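Local coordinates for tRNA (uracil(54)-C(5))-methyltransferase (Pyrococcus abyssi, PDB 2JJQ), which transfers a methyl group from S-adenosyl-L-methionine to C5 of uridine 54 in tRNA, forming 5-methyluridine, at residues A[110-115]-A[391-396]; A[178-183]-A[189-194]; A[215-220]-A[247-252]. All coordinates share one frame; numbering follows the deposited sequence.

Contact 1: A[110-115]-A[391-396]; sequences RILGFE and TFARDV
The last turn of helix 97-112 meets helix 389-398 of the class I-like methyltransferase domain, where Leu112 touches Phe392 and Ala393. The contact is small, about 120 Å² in all, and apolar. One methyl does most of the work. Leu112 CD1 lies 3.9 Å from Phe392 CD2 and 4.1 Å from Ala393 CB. It reaches the phenyl ring at its edge, near the ring plane, and the two side chains cross at about a right angle. The Leu112 torsions are unusual: chi2 is 8°, with CD1 nearly eclipsing CA, which suggests some strain or an uncertain rotamer. Ile111 adds a looser contact, its carbonyl O being 4.4 Å from Ala393 CB.

Helix 389-398 follows strand 381-386 of the mixed catalytic sheet, and the predicted nucleophile Cys387 lies between them. The chain leaves helix 97-112 at Gly113, whose positive phi ends the helix, and soon enters strand 117-119 at the margin of the same sheet. Phe392 sits between the incoming helix and the sheet: Leu112 is at its ring edge, and its CG, anti to the backbone N (chi1 168°), carries the ring toward Leu420, Ala422, Ile403 and Ile406. Val396 CG2 lies 3.0 Å above one face of the ring, toward its rim, and Tyr384 meets the ring edge-to-face. The Ile111 side chain packs on Pro389 and Glu390 at the start of helix 389-398, while Phe114, just past the end of helix 97-112, rests on Ile403 and Ile406.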
loop_
_atom_site.group_PDB
_atom_site.type_symbol
_atom_site.label_atom_id
_atom_site.label_comp_id
_atom_site.label_asym_id
_atom_site.label_seq_id
_atom_site.Cartn_x
_atom_site.Cartn_y
_atom_site.Cartn_z
ATOM N N ARG A 110 -21.382 -1.877 7.330
ATOM C CA ARG A 110 -21.324 -2.188 8.796
ATOM C C ARG A 110 -20.624 -1.116 9.625
ATOM O O ARG A 110 -21.121 -0.686 10.685
ATOM C CB ARG A 110 -20.534 -3.501 9.074
ATOM C CG ARG A 110 -21.102 -4.795 8.429
ATOM C CD ARG A 110 -20.649 -6.102 9.101
ATOM N NE ARG A 110 -19.295 -6.531 8.751
ATOM C CZ ARG A 110 -19.008 -7.331 7.724
ATOM N NH1 ARG A 110 -19.997 -7.756 6.929
ATOM N NH2 ARG A 110 -17.737 -7.724 7.493
ATOM N N ILE A 111 -19.456 -0.673 9.152
ATOM C CA ILE A 111 -18.650 0.306 9.870
ATOM C C ILE A 111 -19.186 1.744 9.808
ATOM O O ILE A 111 -19.226 2.445 10.820
ATOM C CB ILE A 111 -17.185 0.230 9.349
ATOM C CG1 ILE A 111 -16.573 -1.137 9.743
ATOM C CG2 ILE A 111 -16.337 1.471 9.830
ATOM C CD1 ILE A 111 -15.214 -1.463 8.996
ATOM N N LEU A 112 -19.575 2.175 8.616
ATOM C CA LEU A 112 -19.972 3.555 8.384
ATOM C C LEU A 112 -21.480 3.788 8.572
ATOM O O LEU A 112 -21.886 4.917 8.736
ATOM C CB LEU A 112 -19.702 3.891 6.944
ATOM C CG LEU A 112 -18.348 4.506 6.544
ATOM C CD1 LEU A 112 -17.343 4.558 7.622
ATOM C CD2 LEU A 112 -17.822 3.962 5.222
ATOM N N GLY A 113 -22.292 2.747 8.394
ATOM C CA GLY A 113 -23.755 2.902 8.610
ATOM C C GLY A 113 -24.604 3.028 7.371
ATOM O O GLY A 113 -25.831 3.157 7.463
ATOM N N PHE A 114 -23.996 2.959 6.188
ATOM C CA PHE A 114 -24.771 3.156 4.928
ATOM C C PHE A 114 -23.993 2.598 3.763
ATOM O O PHE A 114 -22.794 2.359 3.891
ATOM C CB PHE A 114 -25.066 4.626 4.694
ATOM C CG PHE A 114 -23.859 5.485 4.722
ATOM C CD1 PHE A 114 -23.441 6.081 5.896
ATOM C CD2 PHE A 114 -23.145 5.729 3.561
ATOM C CE1 PHE A 114 -22.316 6.868 5.925
ATOM C CE2 PHE A 114 -21.997 6.544 3.602
ATOM C CZ PHE A 114 -21.607 7.106 4.776
ATOM N N GLU A 115 -24.676 2.374 2.653
ATOM C CA GLU A 115 -24.081 1.797 1.448
ATOM C C GLU A 115 -22.994 2.734 0.858
ATOM O O GLU A 115 -23.227 3.948 0.638
ATOM C CB GLU A 115 -25.193 1.593 0.420
ATOM C CG GLU A 115 -24.850 0.623 -0.689
ATOM C CD GLU A 115 -24.942 -0.819 -0.214
ATOM O OE1 GLU A 115 -26.005 -1.184 0.361
ATOM O OE2 GLU A 115 -23.958 -1.589 -0.416
ATOM N N THR A 391 -11.209 4.488 11.832
ATOM C CA THR A 391 -10.600 5.775 12.225
ATOM C C THR A 391 -11.261 6.935 11.490
ATOM O O THR A 391 -11.531 7.973 12.096
ATOM C CB THR A 391 -9.068 5.807 12.022
ATOM O OG1 THR A 391 -8.790 5.909 10.624
ATOM C CG2 THR A 391 -8.517 4.530 12.437
ATOM N N PHE A 392 -11.539 6.755 10.194
ATOM C CA PHE A 392 -12.303 7.756 9.455
ATOM C C PHE A 392 -13.636 8.046 10.173
ATOM O O PHE A 392 -14.025 9.199 10.378
ATOM C CB PHE A 392 -12.617 7.260 8.053
ATOM C CG PHE A 392 -13.633 8.102 7.364
ATOM C CD1 PHE A 392 -13.293 9.405 6.944
ATOM C CD2 PHE A 392 -14.929 7.631 7.143
ATOM C CE1 PHE A 392 -14.264 10.201 6.292
ATOM C CE2 PHE A 392 -15.864 8.403 6.534
ATOM C CZ PHE A 392 -15.547 9.689 6.089
ATOM N N ALA A 393 -14.350 6.984 10.526
ATOM C CA ALA A 393 -15.684 7.129 11.139
ATOM C C ALA A 393 -15.601 7.914 12.440
ATOM O O ALA A 393 -16.472 8.746 12.724
ATOM C CB ALA A 393 -16.325 5.743 11.383
ATOM N N ARG A 394 -14.568 7.604 13.227
ATOM C CA ARG A 394 -14.257 8.285 14.488
ATOM C C ARG A 394 -14.017 9.762 14.276
ATOM O O ARG A 394 -14.616 10.611 14.952
ATOM C CB ARG A 394 -13.016 7.669 15.116
ATOM C CG ARG A 394 -12.670 8.280 16.536
ATOM C CD ARG A 394 -11.212 8.086 16.900
ATOM N NE ARG A 394 -10.285 8.802 16.002
ATOM C CZ ARG A 394 -8.954 8.632 16.008
ATOM N NH1 ARG A 394 -8.399 7.751 16.858
ATOM N NH2 ARG A 394 -8.177 9.324 15.159
ATOM N N ASP A 395 -13.115 10.086 13.339
ATOM C CA ASP A 395 -12.735 11.473 13.113
ATOM C C ASP A 395 -13.915 12.267 12.540
ATOM O O ASP A 395 -14.071 13.429 12.864
ATOM C CB ASP A 395 -11.540 11.558 12.128
ATOM C CG ASP A 395 -10.216 11.127 12.732
ATOM O OD1 ASP A 395 -10.122 10.959 13.977
ATOM O OD2 ASP A 395 -9.235 10.911 11.943
ATOM N N VAL A 396 -14.735 11.664 11.683
ATOM C CA VAL A 396 -15.793 12.448 11.044
ATOM C C VAL A 396 -16.824 12.928 12.105
ATOM O O VAL A 396 -17.341 14.043 12.003
ATOM C CB VAL A 396 -16.431 11.735 9.815
ATOM C CG1 VAL A 396 -17.654 12.532 9.286
ATOM C CG2 VAL A 396 -15.425 11.652 8.699
#

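Contact 2: A[178-183]-A[189-194]; sequences EKISVW and EGFLRY
The Trp183 indole carries Arg193 on one face and meets Tyr194 OH and Glu189 O at its edge. The Arg193 guanidinium lies flat on the indole, planes 14° apart, with CZ 4.1 Å from the centroid of the Trp183 five-membered ring. Arg193 CD sits over the same face, 3.5 Å from Trp183 CG, as a CH-pi contact. Arg193 bends at chi2 (-60°), which folds its chain back over the ring. Its NE and NH2 both donate to Gly190 O, fixing the rotation of the guanidinium; NE is the closer, 2.7 Å from Gly190 O. The Trp183 edge points at the face of Tyr194 in an offset edge-to-face pair. Asp239 accepts a hydrogen bond from Tyr194 OH. At the edge of the Phe191 ring lie Ile180 CG2 and Ser181 O.

Leu192 N donates almost straight (172°) to the backbone Ser181 O at 2.9 Å. Phe191 N makes a more bent bond to the side-chain Ser181 OG at 2.8 Å. The backbones approach closely where Gly190 CA makes a CA-H...O contact of 3.2 Å with Val182 O. Val182 and Leu192 form a single beta bridge at the start of strand 192-199, where Arg193 and Tyr194 both face Val211 in a classic beta bulge.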
loop_
_atom_site.group_PDB
_atom_site.type_symbol
_atom_site.label_atom_id
_atom_site.label_comp_id
_atom_site.label_asym_id
_atom_site.label_seq_id
_atom_site.Cartn_x
_atom_site.Cartn_y
_atom_site.Cartn_z
ATOM N N GLU A 178 28.279 -15.148 -8.993
ATOM C CA GLU A 178 29.142 -14.295 -8.202
ATOM C C GLU A 178 29.304 -14.850 -6.787
ATOM O O GLU A 178 29.949 -14.214 -5.958
ATOM C CB GLU A 178 28.598 -12.846 -8.141
ATOM C CG GLU A 178 28.574 -12.140 -9.502
ATOM C CD GLU A 178 29.989 -11.913 -10.101
ATOM O OE1 GLU A 178 30.988 -11.856 -9.339
ATOM O OE2 GLU A 178 30.076 -11.796 -11.349
ATOM N N LYS A 179 28.703 -16.021 -6.533
ATOM C CA LYS A 179 28.800 -16.730 -5.233
ATOM C C LYS A 179 28.471 -15.768 -4.096
ATOM O O LYS A 179 29.275 -15.498 -3.183
ATOM C CB LYS A 179 30.183 -17.389 -5.082
ATOM C CG LYS A 179 30.456 -18.432 -6.189
ATOM C CD LYS A 179 29.357 -19.562 -6.200
ATOM C CE LYS A 179 29.594 -20.598 -7.322
ATOM N NZ LYS A 179 28.340 -21.277 -7.789
ATOM N N ILE A 180 27.274 -15.196 -4.182
ATOM C CA ILE A 180 26.890 -14.203 -3.190
ATOM C C ILE A 180 26.302 -14.856 -1.932
ATOM O O ILE A 180 25.389 -15.677 -2.020
ATOM C CB ILE A 180 25.839 -13.239 -3.784
ATOM C CG1 ILE A 180 26.359 -12.657 -5.109
ATOM C CG2 ILE A 180 25.478 -12.177 -2.756
ATOM C CD1 ILE A 180 25.410 -11.594 -5.723
ATOM N N SER A 181 26.785 -14.426 -0.778
ATOM C CA SER A 181 26.318 -14.906 0.524
ATOM C C SER A 181 24.886 -14.409 0.764
ATOM O O SER A 181 24.592 -13.246 0.550
ATOM C CB SER A 181 27.299 -14.416 1.621
ATOM O OG SER A 181 26.678 -13.909 2.782
ATOM N N VAL A 182 23.979 -15.303 1.127
ATOM C CA VAL A 182 22.578 -14.896 1.334
ATOM C C VAL A 182 22.108 -15.108 2.790
ATOM O O VAL A 182 22.849 -15.589 3.646
ATOM C CB VAL A 182 21.595 -15.551 0.329
ATOM C CG1 VAL A 182 21.932 -15.179 -1.118
ATOM C CG2 VAL A 182 21.526 -17.094 0.538
ATOM N N TRP A 183 20.888 -14.683 3.080
ATOM C CA TRP A 183 20.420 -14.606 4.486
ATOM C C TRP A 183 20.178 -15.998 4.999
ATOM O O TRP A 183 19.400 -16.772 4.407
ATOM C CB TRP A 183 19.101 -13.856 4.515
ATOM C CG TRP A 183 18.533 -13.462 5.845
ATOM C CD1 TRP A 183 19.063 -13.658 7.085
ATOM C CD2 TRP A 183 17.356 -12.683 6.026
ATOM N NE1 TRP A 183 18.225 -13.114 8.056
ATOM C CE2 TRP A 183 17.187 -12.479 7.415
ATOM C CE3 TRP A 183 16.413 -12.150 5.143
ATOM C CZ2 TRP A 183 16.109 -11.768 7.932
ATOM C CZ3 TRP A 183 15.346 -11.443 5.663
ATOM C CH2 TRP A 183 15.210 -11.252 7.042
ATOM N N GLU A 189 22.619 -14.410 9.687
ATOM C CA GLU A 189 23.892 -14.106 9.092
ATOM C C GLU A 189 23.731 -14.152 7.587
ATOM O O GLU A 189 22.800 -14.774 7.073
ATOM C CB GLU A 189 24.918 -15.131 9.540
ATOM C CG GLU A 189 25.200 -15.026 11.052
ATOM C CD GLU A 189 26.138 -16.116 11.593
ATOM O OE1 GLU A 189 26.522 -17.044 10.833
ATOM O OE2 GLU A 189 26.480 -16.033 12.802
ATOM N N GLY A 190 24.664 -13.532 6.878
ATOM C CA GLY A 190 24.607 -13.532 5.420
ATOM C C GLY A 190 24.471 -12.120 4.875
ATOM O O GLY A 190 23.929 -11.229 5.564
ATOM N N PHE A 191 24.976 -11.914 3.650
ATOM C CA PHE A 191 25.168 -10.562 3.129
ATOM C C PHE A 191 23.877 -10.064 2.490
ATOM O O PHE A 191 23.347 -9.038 2.901
ATOM C CB PHE A 191 26.322 -10.555 2.111
ATOM C CG PHE A 191 26.466 -9.263 1.335
ATOM C CD1 PHE A 191 26.835 -8.091 1.984
ATOM C CD2 PHE A 191 26.279 -9.255 -0.054
ATOM C CE1 PHE A 191 26.985 -6.910 1.266
ATOM C CE2 PHE A 191 26.422 -8.083 -0.788
ATOM C CZ PHE A 191 26.766 -6.923 -0.144
ATOM N N LEU A 192 23.366 -10.791 1.508
ATOM C CA LEU A 192 22.198 -10.314 0.778
ATOM C C LEU A 192 20.886 -10.632 1.548
ATOM O O LEU A 192 20.647 -11.779 1.911
ATOM C CB LEU A 192 22.214 -10.942 -0.640
ATOM C CG LEU A 192 21.164 -10.572 -1.668
ATOM C CD1 LEU A 192 21.070 -9.031 -1.779
ATOM C CD2 LEU A 192 21.557 -11.219 -3.023
ATOM N N ARG A 193 20.037 -9.630 1.787
ATOM C CA ARG A 193 18.807 -9.843 2.588
ATOM C C ARG A 193 17.510 -9.740 1.747
ATOM O O ARG A 193 16.659 -10.628 1.829
ATOM C CB ARG A 193 18.759 -8.879 3.776
ATOM C CG ARG A 193 19.990 -8.952 4.694
ATOM C CD ARG A 193 20.107 -10.393 5.274
ATOM N NE ARG A 193 21.293 -10.667 6.094
ATOM C CZ ARG A 193 21.306 -10.583 7.422
ATOM N NH1 ARG A 193 20.216 -10.178 8.043
ATOM N NH2 ARG A 193 22.408 -10.865 8.112
ATOM N N TYR A 194 17.348 -8.662 0.966
ATOM C CA TYR A 194 16.131 -8.453 0.176
ATOM C C TYR A 194 16.470 -7.972 -1.220
ATOM O O TYR A 194 17.459 -7.226 -1.400
ATOM C CB TYR A 194 15.207 -7.361 0.815
ATOM C CG TYR A 194 14.557 -7.783 2.117
ATOM C CD1 TYR A 194 13.363 -8.481 2.120
ATOM C CD2 TYR A 194 15.148 -7.466 3.329
ATOM C CE1 TYR A 194 12.785 -8.887 3.304
ATOM C CE2 TYR A 194 14.560 -7.868 4.561
ATOM C CZ TYR A 194 13.373 -8.580 4.519
ATOM O OH TYR A 194 12.777 -9.000 5.693
#

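Contact 3: A[215-220]-A[247-252]; sequences GNLPDP and RFWGKE
Trp249 and Pro220 supply most of this contact, with Leu217 and Asp219 at the margins of the indole. The proline ring lies over one face of Trp249. Pro220 CD stands 3.6 Å from the centroid of the Trp249 six-membered ring, 14° off the ring normal, in a CH-pi contact. Pro220 CG covers the same benzene part, 3.7 Å from both CE3 and CZ3 of Trp249. The two side chains approach from opposite directions. Arg247 CG lies 3.7 Å above the opposite face of the Trp249 ring, toward the rim. The six-membered ring thus has a proline on one face and part of the Arg247 stem near the other, which probably limits its movement. Trp249 CG is anti to the carbonyl carbon (chi1 -64°), and this directs the indole at the loop.

Leu217 touches more lightly. Its CD2 methyl comes obliquely to the far end of the indole, 4.3 Å from Trp249 CH2. Asp219 OD1 comes near the pyrrole nitrogen, but Asp219 OD1 and Trp249 NE1 are 4.1 Å apart, too far for a hydrogen bond. That oxygen accepts instead from Thr221 N, closing an Asx turn. The planes of the Asp219 carboxylate and the indole are nearly parallel, 15° apart.

Trp249 also packs on Ile229 and Trp231 of the neighbouring strand 228-233, while Leu217 and Pro220 touch Phe174 of helix 162-178. Segment 215-220 belongs to the helix-free crossover linking strands 206-212 and 228-233, parallel neighbours in a five-stranded mixed sheet, and Trp249 joins that crossover to one of the sheet's two outermost strands, 244-250.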
loop_
_atom_site.group_PDB
_atom_site.type_symbol
_atom_site.label_atom_id
_atom_site.label_comp_id
_atom_site.label_asym_id
_atom_site.label_seq_id
_atom_site.Cartn_x
_atom_site.Cartn_y
_atom_site.Cartn_z
ATOM N N GLY A 215 29.409 -5.047 3.540
ATOM C CA GLY A 215 29.944 -5.977 2.579
ATOM C C GLY A 215 30.231 -5.244 1.288
ATOM O O GLY A 215 30.232 -4.018 1.244
ATOM N N ASN A 216 30.443 -6.011 0.238
ATOM C CA ASN A 216 30.767 -5.481 -1.074
ATOM C C ASN A 216 29.924 -6.195 -2.121
ATOM O O ASN A 216 30.103 -7.385 -2.389
ATOM C CB ASN A 216 32.274 -5.721 -1.316
ATOM C CG ASN A 216 33.152 -5.113 -0.200
ATOM O OD1 ASN A 216 33.706 -5.832 0.662
ATOM N ND2 ASN A 216 33.254 -3.788 -0.194
ATOM N N LEU A 217 28.976 -5.484 -2.715
ATOM C CA LEU A 217 28.108 -6.115 -3.685
ATOM C C LEU A 217 28.879 -6.226 -5.013
ATOM O O LEU A 217 29.378 -5.210 -5.519
ATOM C CB LEU A 217 26.864 -5.228 -3.901
ATOM C CG LEU A 217 25.801 -5.860 -4.797
ATOM C CD1 LEU A 217 25.112 -7.066 -4.125
ATOM C CD2 LEU A 217 24.766 -4.786 -5.247
ATOM N N PRO A 218 28.993 -7.444 -5.556
ATOM C CA PRO A 218 29.511 -7.632 -6.909
ATOM C C PRO A 218 28.758 -6.742 -7.923
ATOM O O PRO A 218 27.559 -6.504 -7.775
ATOM C CB PRO A 218 29.216 -9.099 -7.189
ATOM C CG PRO A 218 29.269 -9.753 -5.784
ATOM C CD PRO A 218 28.578 -8.716 -4.933
ATOM N N ASP A 219 29.474 -6.254 -8.940
ATOM C CA ASP A 219 28.879 -5.465 -10.016
ATOM C C ASP A 219 27.634 -6.158 -10.542
ATOM O O ASP A 219 27.719 -7.257 -11.046
ATOM C CB ASP A 219 29.906 -5.320 -11.129
ATOM C CG ASP A 219 29.420 -4.454 -12.248
ATOM O OD1 ASP A 219 28.268 -3.967 -12.204
ATOM O OD2 ASP A 219 30.215 -4.265 -13.192
ATOM N N PRO A 220 26.439 -5.525 -10.393
ATOM C CA PRO A 220 25.202 -6.165 -10.815
ATOM C C PRO A 220 24.839 -5.874 -12.281
ATOM O O PRO A 220 23.967 -6.483 -12.821
ATOM C CB PRO A 220 24.157 -5.520 -9.873
ATOM C CG PRO A 220 24.697 -4.137 -9.626
ATOM C CD PRO A 220 26.199 -4.254 -9.656
ATOM N N ARG A 247 24.956 2.693 -3.529
ATOM C CA ARG A 247 25.323 2.937 -4.944
ATOM C C ARG A 247 24.100 2.674 -5.783
ATOM O O ARG A 247 23.252 1.852 -5.393
ATOM C CB ARG A 247 26.451 1.941 -5.344
ATOM C CG ARG A 247 27.080 2.259 -6.749
ATOM C CD ARG A 247 28.531 1.697 -6.770
ATOM N NE ARG A 247 29.103 1.868 -8.118
ATOM C CZ ARG A 247 30.324 1.437 -8.441
ATOM N NH1 ARG A 247 31.072 0.835 -7.513
ATOM N NH2 ARG A 247 30.783 1.606 -9.661
ATOM N N PHE A 248 24.006 3.374 -6.913
ATOM C CA PHE A 248 23.077 3.003 -7.963
ATOM C C PHE A 248 23.781 3.037 -9.311
ATOM O O PHE A 248 24.803 3.732 -9.470
ATOM C CB PHE A 248 21.819 3.944 -7.927
ATOM C CG PHE A 248 22.098 5.397 -8.336
ATOM C CD1 PHE A 248 22.377 6.372 -7.370
ATOM C CD2 PHE A 248 22.039 5.768 -9.658
ATOM C CE1 PHE A 248 22.631 7.720 -7.751
ATOM C CE2 PHE A 248 22.244 7.112 -10.054
ATOM C CZ PHE A 248 22.554 8.075 -9.065
ATOM N N TRP A 249 23.252 2.268 -10.246
ATOM C CA TRP A 249 23.679 2.167 -11.625
ATOM C C TRP A 249 22.432 2.496 -12.460
ATOM O O TRP A 249 21.294 2.077 -12.116
ATOM C CB TRP A 249 24.177 0.735 -11.951
ATOM C CG TRP A 249 25.409 0.281 -11.184
ATOM C CD1 TRP A 249 26.690 0.217 -11.666
ATOM C CD2 TRP A 249 25.461 -0.253 -9.836
ATOM N NE1 TRP A 249 27.537 -0.263 -10.694
ATOM C CE2 TRP A 249 26.809 -0.578 -9.569
ATOM C CE3 TRP A 249 24.489 -0.520 -8.854
ATOM C CZ2 TRP A 249 27.232 -1.129 -8.352
ATOM C CZ3 TRP A 249 24.924 -1.037 -7.593
ATOM C CH2 TRP A 249 26.283 -1.345 -7.373
ATOM N N GLY A 250 22.605 3.268 -13.519
ATOM C CA GLY A 250 21.467 3.669 -14.347
ATOM C C GLY A 250 20.793 4.865 -13.719
ATOM O O GLY A 250 21.461 5.749 -13.185
ATOM N N LYS A 251 19.461 4.918 -13.789
ATOM C CA LYS A 251 18.746 6.121 -13.382
ATOM C C LYS A 251 18.694 6.276 -11.868
ATOM O O LYS A 251 18.515 5.293 -11.131
ATOM C CB LYS A 251 17.303 6.092 -13.918
ATOM C CG LYS A 251 17.185 6.125 -15.417
ATOM C CD LYS A 251 15.727 6.139 -15.881
ATOM C CE LYS A 251 15.600 5.487 -17.285
ATOM N NZ LYS A 251 14.692 6.210 -18.234
ATOM N N GLU A 252 18.887 7.499 -11.398
ATOM C CA GLU A 252 18.777 7.732 -9.975
ATOM C C GLU A 252 17.312 7.487 -9.536
ATOM O O GLU A 252 17.053 7.019 -8.433
ATOM C CB GLU A 252 19.176 9.151 -9.636
ATOM C CG GLU A 252 19.234 9.409 -8.157
ATOM C CD GLU A 252 19.588 10.827 -7.829
ATOM O OE1 GLU A 252 19.521 11.677 -8.722
ATOM O OE2 GLU A 252 19.897 11.100 -6.633
#

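How the contacts relate
Contacts 2 and 3 belong to one region, with centres about 15 Å apart, and both reach the five-stranded sheet. They touch directly: Phe191 CE1 lies 3.4 Å from Gly215 CA, and Glu178 CG lies 3.9 Å from Pro218 CB. Contact 1 is on the other side of the chain's centre, with its centre about 46 Å from that of contact 2 and about 47 Å from that of contact 3. Along the chain, contacts 2 and 3 both fall between the segments of contact 1. The side chain of Phe392 is about 9 Å from that of Cys387, the predicted nucleophile, and about 13 Å from the bound S-adenosyl-L-homocysteine. Contacts 2 and 3 lie away from the catalytic and cofactor sites.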